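Long-range contacts in uncharacterized protein (Bacteroides ovatus, PDB 4QEY), which is of unknown function but belongs to a family of PLAT/LH2 and C2-like lipoproteins, consistent with calcium binding that remains inferred: residues V17-N22 against K91-S96; L28-G33 against N58-N63. All blocks are in the same frame, centred on the assembly; numbering follows the deposited sequence.

The chain folds into two four-stranded antiparallel sheets packed face to face, a β-sandwich as in the PLAT/C2-like family, and the two contacts, with centres about 12 Å apart, report on both. Contact 1 joins neighbouring strands 13-21 and 92-101 inside one sheet; contact 2 joins strand 26-36 of the other sheet to the loop between strands 55-57 and 64-68. Since strand 55-57 belongs to the second sheet and strand 64-68 to the first, that loop ties the two layers together. Along the chain contact 2 is nested within the span closed by contact 1. The two meet directly where Q19 NE2 lies 3.0 Å from E62 O, a probable hydrogen bond, and where I95 packs on L28 between the sheets.

Contact 1: residues V17-N22 against K91-S96; sequences VEQSGN and KKLKIS. With EDO (1,2-ethanediol), chain N; EDO (1,2-ethanediol), chain L.
E18 and S96 exchange two backbone hydrogen bonds, E18 N to S96 O and S96 N to E18 O, both 2.9 Å and near-straight. S20 and K94 form the next hydrogen-bonded pair, K94 N to S20 O being almost straight at 178°. The axes of strands 17-21 and 92-96 run antiparallel at 158°. Beyond the last pair, N22 N donates to K92 O at 2.8 Å, and the side chain of N22 returns the bond: its OD1 takes K92 N at 2.9 Å on a lone pair in the amide plane. Chi1 of -60° sets N22 CG beside its own backbone N, which lets one residue continue the pairing as the strand ends. G21 has backbone angles that call for glycine, and a CB there would collide with K92 O.

On the face carrying E18, S20, K94 and S96, S20 OG rests 3.4 Å from K94 CB, and S96 OG lies equally near E18 CB. A 1,2-ethanediol also settles here, its O1 sharing a hydrogen bond with S20 OG. Inward, I95 CD1 meets Q19 CB at 3.6 Å, whereas L93 CD1 covers S20 O at 3.4 Å. This is a strand pairing within one layer of the β-sandwich: strand 13-21 pairs onward with 64-68, and 92-101 with 104-114; V17, L93 and I95 reach across to strand 26-36 of the facing sheet.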
ATOM      1  N   VAL A  17      -0.094  -4.288  -1.016  1.00 39.11           N
ATOM      2  CA  VAL A  17      -1.280  -3.654  -1.579  1.00 37.02           C
ATOM      3  C   VAL A  17      -1.738  -4.543  -2.737  1.00 40.94           C
ATOM      4  O   VAL A  17      -0.930  -4.933  -3.584  1.00 38.44           O
ATOM      5  CB  VAL A  17      -1.038  -2.168  -2.000  1.00 39.30           C
ATOM      6  CG1 VAL A  17      -2.312  -1.531  -2.557  1.00 37.36           C
ATOM      7  CG2 VAL A  17      -0.506  -1.346  -0.824  1.00 38.41           C
ATOM      8  N   GLU A  18      -3.022  -4.924  -2.723  1.00 39.75           N
ATOM      9  CA  GLU A  18      -3.644  -5.738  -3.764  1.00 39.13           C
ATOM     10  C   GLU A  18      -4.885  -5.042  -4.299  1.00 42.66           C
ATOM     11  O   GLU A  18      -5.631  -4.430  -3.528  1.00 41.61           O
ATOM     12  CB  GLU A  18      -3.999  -7.136  -3.262  1.00 41.72           C
ATOM     13  CG  GLU A  18      -2.816  -8.062  -3.072  1.00 53.89           C
ATOM     14  CD  GLU A  18      -3.141  -9.508  -2.740  1.00 78.99           C
ATOM     15  OE1 GLU A  18      -4.313  -9.814  -2.429  1.00 88.71           O
ATOM     16  OE2 GLU A  18      -2.207 -10.339  -2.774  1.00 74.52           O
ATOM     17  N   GLN A  19      -5.108  -5.139  -5.620  1.00 38.53           N
ATOM     18  CA  GLN A  19      -6.284  -4.573  -6.262  1.00 36.94           C
ATOM     19  C   GLN A  19      -6.941  -5.603  -7.167  1.00 43.43           C
ATOM     20  O   GLN A  19      -6.258  -6.430  -7.772  1.00 46.54           O
ATOM     21  CB  GLN A  19      -5.952  -3.301  -7.060  1.00 36.82           C
ATOM     22  CG  GLN A  19      -4.976  -3.493  -8.228  1.00 38.04           C
ATOM     23  CD  GLN A  19      -4.864  -2.266  -9.083  1.00 39.11           C
ATOM     24  OE1 GLN A  19      -5.761  -1.438  -9.114  1.00 31.05           O
ATOM     25  NE2 GLN A  19      -3.762  -2.140  -9.798  1.00 34.43           N
ATOM     26  N   SER A  20      -8.266  -5.547  -7.269  1.00 38.75           N
ATOM     27  CA  SER A  20      -9.056  -6.418  -8.144  1.00 38.80           C
ATOM     28  C   SER A  20     -10.324  -5.664  -8.570  1.00 39.10           C
ATOM     29  O   SER A  20     -10.640  -4.625  -8.002  1.00 36.31           O
ATOM     30  CB  SER A  20      -9.383  -7.755  -7.471  1.00 41.96           C
ATOM     31  OG  SER A  20     -10.196  -7.641  -6.313  1.00 47.22           O
ATOM     32  N   GLY A  21     -11.001  -6.174  -9.585  1.00 36.55           N
ATOM     33  CA  GLY A  21     -12.210  -5.573 -10.117  1.00 35.83           C
ATOM     34  C   GLY A  21     -11.952  -4.871 -11.422  1.00 39.65           C
ATOM     35  O   GLY A  21     -11.146  -5.335 -12.239  1.00 38.48           O
ATOM     36  N   ASN A  22     -12.621  -3.725 -11.605  1.00 37.58           N
ATOM     37  CA  ASN A  22     -12.523  -2.905 -12.806  1.00 37.85           C
ATOM     38  C   ASN A  22     -11.312  -2.014 -12.704  1.00 41.31           C
ATOM     39  O   ASN A  22     -11.452  -0.796 -12.701  1.00 41.02           O
ATOM     40  CB  ASN A  22     -13.810  -2.093 -12.976  1.00 36.80           C
ATOM     41  CG  ASN A  22     -15.044  -2.931 -13.118  1.00 52.83           C
ATOM     42  OD1 ASN A  22     -15.991  -2.779 -12.365  1.00 46.10           O
ATOM     43  ND2 ASN A  22     -15.057  -3.856 -14.060  1.00 46.28           N
ATOM     44  N   LYS A  91     -18.823   0.847 -11.560  1.00 45.55           N
ATOM     45  CA  LYS A  91     -17.495   0.257 -11.730  1.00 43.61           C
ATOM     46  C   LYS A  91     -16.895   0.074 -10.340  1.00 46.44           C
ATOM     47  O   LYS A  91     -16.938   0.999  -9.535  1.00 47.38           O
ATOM     48  CB  LYS A  91     -16.606   1.108 -12.653  1.00 44.94           C
ATOM     49  CG  LYS A  91     -17.144   1.278 -14.082  1.00 55.69           C
ATOM     50  CD  LYS A  91     -17.185  -0.027 -14.866  1.00 69.04           C
ATOM     51  CE  LYS A  91     -17.451   0.194 -16.330  1.00 78.26           C
ATOM     52  NZ  LYS A  91     -17.329  -1.075 -17.096  1.00 90.86           N
ATOM     53  N   LYS A  92     -16.415  -1.130 -10.024  1.00 42.59           N
ATOM     54  CA  LYS A  92     -15.920  -1.443  -8.691  1.00 40.79           C
ATOM     55  C   LYS A  92     -14.435  -1.750  -8.660  1.00 40.73           C
ATOM     56  O   LYS A  92     -13.897  -2.412  -9.552  1.00 39.07           O
ATOM     57  CB  LYS A  92     -16.667  -2.661  -8.085  1.00 45.38           C
ATOM     58  CG  LYS A  92     -18.185  -2.514  -7.957  1.00 58.30           C
ATOM     59  CD  LYS A  92     -18.822  -3.716  -7.272  1.00 64.46           C
ATOM     60  CE  LYS A  92     -20.318  -3.536  -7.100  1.00 72.28           C
ATOM     61  NZ  LYS A  92     -20.936  -4.632  -6.313  1.00 86.56           N
ATOM     62  N   LEU A  93     -13.788  -1.291  -7.579  1.00 36.28           N
ATOM     63  CA  LEU A  93     -12.398  -1.578  -7.274  1.00 34.69           C
ATOM     64  C   LEU A  93     -12.320  -2.082  -5.864  1.00 41.14           C
ATOM     65  O   LEU A  93     -12.842  -1.448  -4.952  1.00 39.80           O
ATOM     66  CB  LEU A  93     -11.440  -0.390  -7.475  1.00 32.29           C
ATOM     67  CG  LEU A  93      -9.939  -0.772  -7.432  1.00 34.21           C
ATOM     68  CD1 LEU A  93      -9.520  -1.461  -8.711  1.00 34.19           C
ATOM     69  CD2 LEU A  93      -9.071   0.429  -7.230  1.00 32.53           C
ATOM     70  N   LYS A  94     -11.671  -3.227  -5.689  1.00 40.57           N
ATOM     71  CA  LYS A  94     -11.419  -3.845  -4.394  1.00 40.93           C
ATOM     72  C   LYS A  94      -9.964  -3.649  -4.058  1.00 44.16           C
ATOM     73  O   LYS A  94      -9.097  -3.960  -4.881  1.00 43.69           O
ATOM     74  CB  LYS A  94     -11.801  -5.339  -4.390  1.00 45.79           C
ATOM     75  CG  LYS A  94     -13.093  -5.721  -3.742  1.00 60.66           C
ATOM     76  CD  LYS A  94     -13.113  -7.236  -3.622  1.00 71.04           C
ATOM     77  CE  LYS A  94     -14.448  -7.767  -3.165  1.00 80.08           C
ATOM     78  NZ  LYS A  94     -14.486  -9.255  -3.210  1.00 93.69           N
ATOM     79  N   ILE A  95      -9.689  -3.097  -2.873  1.00 41.25           N
ATOM     80  CA  ILE A  95      -8.334  -2.841  -2.377  1.00 40.56           C
ATOM     81  C   ILE A  95      -8.123  -3.546  -1.059  1.00 43.21           C
ATOM     82  O   ILE A  95      -8.972  -3.449  -0.174  1.00 43.07           O
ATOM     83  CB  ILE A  95      -8.097  -1.298  -2.227  1.00 43.63           C
ATOM     84  CG1 ILE A  95      -8.115  -0.554  -3.589  1.00 43.67           C
ATOM     85  CG2 ILE A  95      -6.834  -0.950  -1.424  1.00 44.14           C
ATOM     86  CD1 ILE A  95      -6.966  -0.894  -4.565  1.00 51.80           C
ATOM     87  N   SER A  96      -6.990  -4.243  -0.922  1.00 40.02           N
ATOM     88  CA  SER A  96      -6.594  -4.816   0.357  1.00 41.39           C
ATOM     89  C   SER A  96      -5.190  -4.312   0.673  1.00 44.14           C
ATOM     90  O   SER A  96      -4.319  -4.312  -0.205  1.00 43.05           O
ATOM     91  CB  SER A  96      -6.684  -6.342   0.390  1.00 47.27           C
ATOM     92  OG  SER A  96      -5.610  -6.987  -0.271  1.00 57.46           O
TER
HETATM   93  C1  EDO N 204      -8.617  -7.880  -2.779  1.00 57.95           C
HETATM   94  O1  EDO N 204      -8.413  -6.834  -3.709  1.00 56.90           O
HETATM   95  C2  EDO N 204      -7.350  -8.770  -2.792  1.00 61.48           C
HETATM   96  O2  EDO N 204      -7.057  -9.296  -4.098  1.00 63.17           O
HETATM   97  C1  EDO L 202      -5.375   0.507 -11.525  1.00 47.32           C
HETATM   98  O1  EDO L 202      -6.611   0.339 -10.888  1.00 47.76           O
HETATM   99  C2  EDO L 202      -4.922   1.929 -11.203  1.00 44.52           C
HETATM  100  O2  EDO L 202      -3.667   2.226 -11.758  1.00 43.22           O

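Contact 2: residues L28-G33 against N58-N63; sequences LNIAFG and NKVTEN. With EDO (1,2-ethanediol), chain L.
N29 leaves strand 26-36 beside the N58-K59 peptide, and its side chain can be followed outward. CB comes 4.0 Å from N58 OD1. CG, turned beside the backbone N by chi1 of -50°, brings the amide to the turn, where OD1 accepts K59 N at 2.9 Å, with the donor tilted 33° from the amide plane. The same oxygen lies 3.4 Å from N58 CA, and the amides of N29 and N58 stand 76° apart. At the other branch, ND2 hydrogen-bonds S81 OG, so both ends of the amide are engaged, on the loop and on strand 73-84. An alanine here would probably leave K59 N without its acceptor and S81 OG without this donor, freeing the turn at N58-K59 to shift.

The backbone supplies a second bond, V60 N to L28 O, 2.8 Å long. K59 has positive phi and psi, and the chain turns there so that V60 points its side chain toward the strand. V60 CG2 touches I30 CG1 at 3.8 Å, the two side chains crossing at about a right angle, while L28 lies alongside V60 and points the same way. V60 O accepts both O2 of a 1,2-ethanediol and Q19 NE2 of strand 13-21. V60 and I30 also pack on I65 of strand 64-68, and L28 and I30 on F124 of strand 121-127, so the loop, crossing from one sheet of the β-sandwich to the other, covers an edge of the apolar interior between them.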
ATOM      1  N   LEU A  28      -4.747   3.968  -9.172  1.00 31.65           N
ATOM      2  CA  LEU A  28      -4.264   3.648  -7.829  1.00 30.89           C
ATOM      3  C   LEU A  28      -2.858   4.204  -7.696  1.00 37.48           C
ATOM      4  O   LEU A  28      -1.967   3.834  -8.480  1.00 36.09           O
ATOM      5  CB  LEU A  28      -4.304   2.125  -7.532  1.00 30.69           C
ATOM      6  CG  LEU A  28      -3.706   1.659  -6.207  1.00 35.39           C
ATOM      7  CD1 LEU A  28      -4.492   2.222  -5.003  1.00 36.76           C
ATOM      8  CD2 LEU A  28      -3.659   0.169  -6.141  1.00 39.59           C
ATOM      9  N   ASN A  29      -2.678   5.135  -6.741  1.00 34.99           N
ATOM     10  CA  ASN A  29      -1.400   5.781  -6.450  1.00 35.42           C
ATOM     11  C   ASN A  29      -1.038   5.444  -5.037  1.00 40.08           C
ATOM     12  O   ASN A  29      -1.859   5.644  -4.140  1.00 40.25           O
ATOM     13  CB  ASN A  29      -1.482   7.295  -6.682  1.00 38.10           C
ATOM     14  CG  ASN A  29      -2.062   7.642  -8.027  1.00 67.95           C
ATOM     15  OD1 ASN A  29      -1.439   7.421  -9.071  1.00 60.15           O
ATOM     16  ND2 ASN A  29      -3.312   8.115  -8.024  1.00 64.62           N
ATOM     17  N   ILE A  30       0.135   4.835  -4.829  1.00 36.53           N
ATOM     18  CA  ILE A  30       0.527   4.425  -3.484  1.00 35.86           C
ATOM     19  C   ILE A  30       1.958   4.930  -3.195  1.00 40.50           C
ATOM     20  O   ILE A  30       2.785   5.069  -4.093  1.00 39.95           O
ATOM     21  CB  ILE A  30       0.379   2.903  -3.228  1.00 38.58           C
ATOM     22  CG1 ILE A  30       1.146   2.060  -4.251  1.00 40.73           C
ATOM     23  CG2 ILE A  30      -1.100   2.488  -3.204  1.00 39.08           C
ATOM     24  CD1 ILE A  30       0.987   0.482  -4.115  1.00 47.33           C
ATOM     25  N   ALA A  31       2.184   5.299  -1.932  1.00 37.04           N
ATOM     26  CA  ALA A  31       3.457   5.777  -1.430  1.00 36.75           C
ATOM     27  C   ALA A  31       3.806   5.037  -0.154  1.00 40.09           C
ATOM     28  O   ALA A  31       2.957   4.886   0.720  1.00 39.68           O
ATOM     29  CB  ALA A  31       3.411   7.283  -1.196  1.00 37.19           C
ATOM     30  N   PHE A  32       5.038   4.534  -0.076  1.00 37.60           N
ATOM     31  CA  PHE A  32       5.578   3.808   1.075  1.00 37.89           C
ATOM     32  C   PHE A  32       6.754   4.548   1.667  1.00 45.82           C
ATOM     33  O   PHE A  32       7.607   5.092   0.941  1.00 46.32           O
ATOM     34  CB  PHE A  32       6.012   2.391   0.707  1.00 39.03           C
ATOM     35  CG  PHE A  32       4.982   1.478   0.095  1.00 38.89           C
ATOM     36  CD1 PHE A  32       4.768   1.471  -1.279  1.00 39.62           C
ATOM     37  CD2 PHE A  32       4.318   0.534   0.873  1.00 40.51           C
ATOM     38  CE1 PHE A  32       3.869   0.574  -1.860  1.00 40.20           C
ATOM     39  CE2 PHE A  32       3.434  -0.382   0.292  1.00 42.49           C
ATOM     40  CZ  PHE A  32       3.215  -0.358  -1.075  1.00 40.04           C
ATOM     41  N   GLY A  33       6.777   4.566   2.988  1.00 44.04           N
ATOM     42  CA  GLY A  33       7.823   5.180   3.788  1.00 46.22           C
ATOM     43  C   GLY A  33       8.078   4.314   4.997  1.00 53.26           C
ATOM     44  O   GLY A  33       7.143   3.703   5.521  1.00 52.50           O
ATOM     45  N   ASN A  58       2.871   5.513  -9.108  1.00 47.41           N
ATOM     46  CA  ASN A  58       1.703   6.187  -9.684  1.00 46.51           C
ATOM     47  C   ASN A  58       1.044   5.271 -10.680  1.00 49.36           C
ATOM     48  O   ASN A  58       1.751   4.588 -11.429  1.00 50.58           O
ATOM     49  CB  ASN A  58       2.083   7.515 -10.342  1.00 48.89           C
ATOM     50  CG  ASN A  58       2.458   8.602  -9.379  1.00 75.15           C
ATOM     51  OD1 ASN A  58       1.899   8.746  -8.281  1.00 68.63           O
ATOM     52  ND2 ASN A  58       3.346   9.461  -9.825  1.00 71.08           N
ATOM     53  N   LYS A  59      -0.305   5.231 -10.685  1.00 44.03           N
ATOM     54  CA  LYS A  59      -1.142   4.425 -11.596  1.00 42.27           C
ATOM     55  C   LYS A  59      -0.624   2.964 -11.640  1.00 45.51           C
ATOM     56  O   LYS A  59      -0.164   2.486 -12.682  1.00 45.58           O
ATOM     57  CB  LYS A  59      -1.185   5.053 -13.005  1.00 43.45           C
ATOM     58  CG  LYS A  59      -1.735   6.469 -13.000  1.00 43.71           C
ATOM     59  CD  LYS A  59      -1.558   7.223 -14.313  1.00 41.63           C
ATOM     60  CE  LYS A  59      -2.142   8.615 -14.186  1.00 50.13           C
ATOM     61  NZ  LYS A  59      -1.897   9.453 -15.379  1.00 66.93           N
ATOM     62  N   VAL A  60      -0.693   2.281 -10.478  1.00 42.09           N
ATOM     63  CA  VAL A  60      -0.299   0.879 -10.269  1.00 42.51           C
ATOM     64  C   VAL A  60      -1.039  -0.012 -11.283  1.00 48.26           C
ATOM     65  O   VAL A  60      -2.264  -0.004 -11.311  1.00 47.51           O
ATOM     66  CB  VAL A  60      -0.577   0.434  -8.816  1.00 45.31           C
ATOM     67  CG1 VAL A  60      -0.244  -1.032  -8.612  1.00 45.99           C
ATOM     68  CG2 VAL A  60       0.180   1.296  -7.816  1.00 44.55           C
ATOM     69  N   THR A  61      -0.289  -0.730 -12.140  1.00 46.65           N
ATOM     70  CA  THR A  61      -0.840  -1.620 -13.172  1.00 48.42           C
ATOM     71  C   THR A  61      -0.819  -3.084 -12.667  1.00 53.34           C
ATOM     72  O   THR A  61      -1.627  -3.897 -13.115  1.00 55.03           O
ATOM     73  CB  THR A  61      -0.079  -1.470 -14.512  1.00 56.97           C
ATOM     74  OG1 THR A  61       1.317  -1.677 -14.304  1.00 61.90           O
ATOM     75  CG2 THR A  61      -0.272  -0.118 -15.144  1.00 53.66           C
ATOM     76  N   GLU A  62       0.087  -3.401 -11.735  1.00 48.45           N
ATOM     77  CA  GLU A  62       0.201  -4.717 -11.111  1.00 48.86           C
ATOM     78  C   GLU A  62      -0.965  -4.950 -10.136  1.00 51.22           C
ATOM     79  O   GLU A  62      -1.471  -3.992  -9.540  1.00 49.59           O
ATOM     80  CB  GLU A  62       1.555  -4.832 -10.376  1.00 50.51           C
ATOM     81  CG  GLU A  62       2.787  -4.586 -11.240  1.00 64.72           C
ATOM     82  CD  GLU A  62       2.990  -5.476 -12.457  1.00102.39           C
ATOM     83  OE1 GLU A  62       2.602  -6.669 -12.425  1.00106.72           O
ATOM     84  OE2 GLU A  62       3.588  -4.976 -13.437  1.00102.04           O
ATOM     85  N   ASN A  63      -1.401  -6.212  -9.980  1.00 48.12           N
ATOM     86  CA  ASN A  63      -2.503  -6.566  -9.075  1.00 46.84           C
ATOM     87  C   ASN A  63      -2.017  -6.662  -7.632  1.00 47.94           C
ATOM     88  O   ASN A  63      -2.834  -6.672  -6.707  1.00 46.14           O
ATOM     89  CB  ASN A  63      -3.153  -7.879  -9.501  1.00 50.26           C
ATOM     90  CG  ASN A  63      -3.972  -7.731 -10.769  1.00 83.97           C
ATOM     91  OD1 ASN A  63      -5.068  -7.148 -10.773  1.00 73.67           O
ATOM     92  ND2 ASN A  63      -3.463  -8.258 -11.879  1.00 81.88           N
TER
HETATM   93  C1  EDO L 202      -5.375   0.507 -11.525  1.00 47.32           C
HETATM   94  O1  EDO L 202      -6.611   0.339 -10.888  1.00 47.76           O
HETATM   95  C2  EDO L 202      -4.922   1.929 -11.203  1.00 44.52           C
HETATM   96  O2  EDO L 202      -3.667   2.226 -11.758  1.00 43.22           O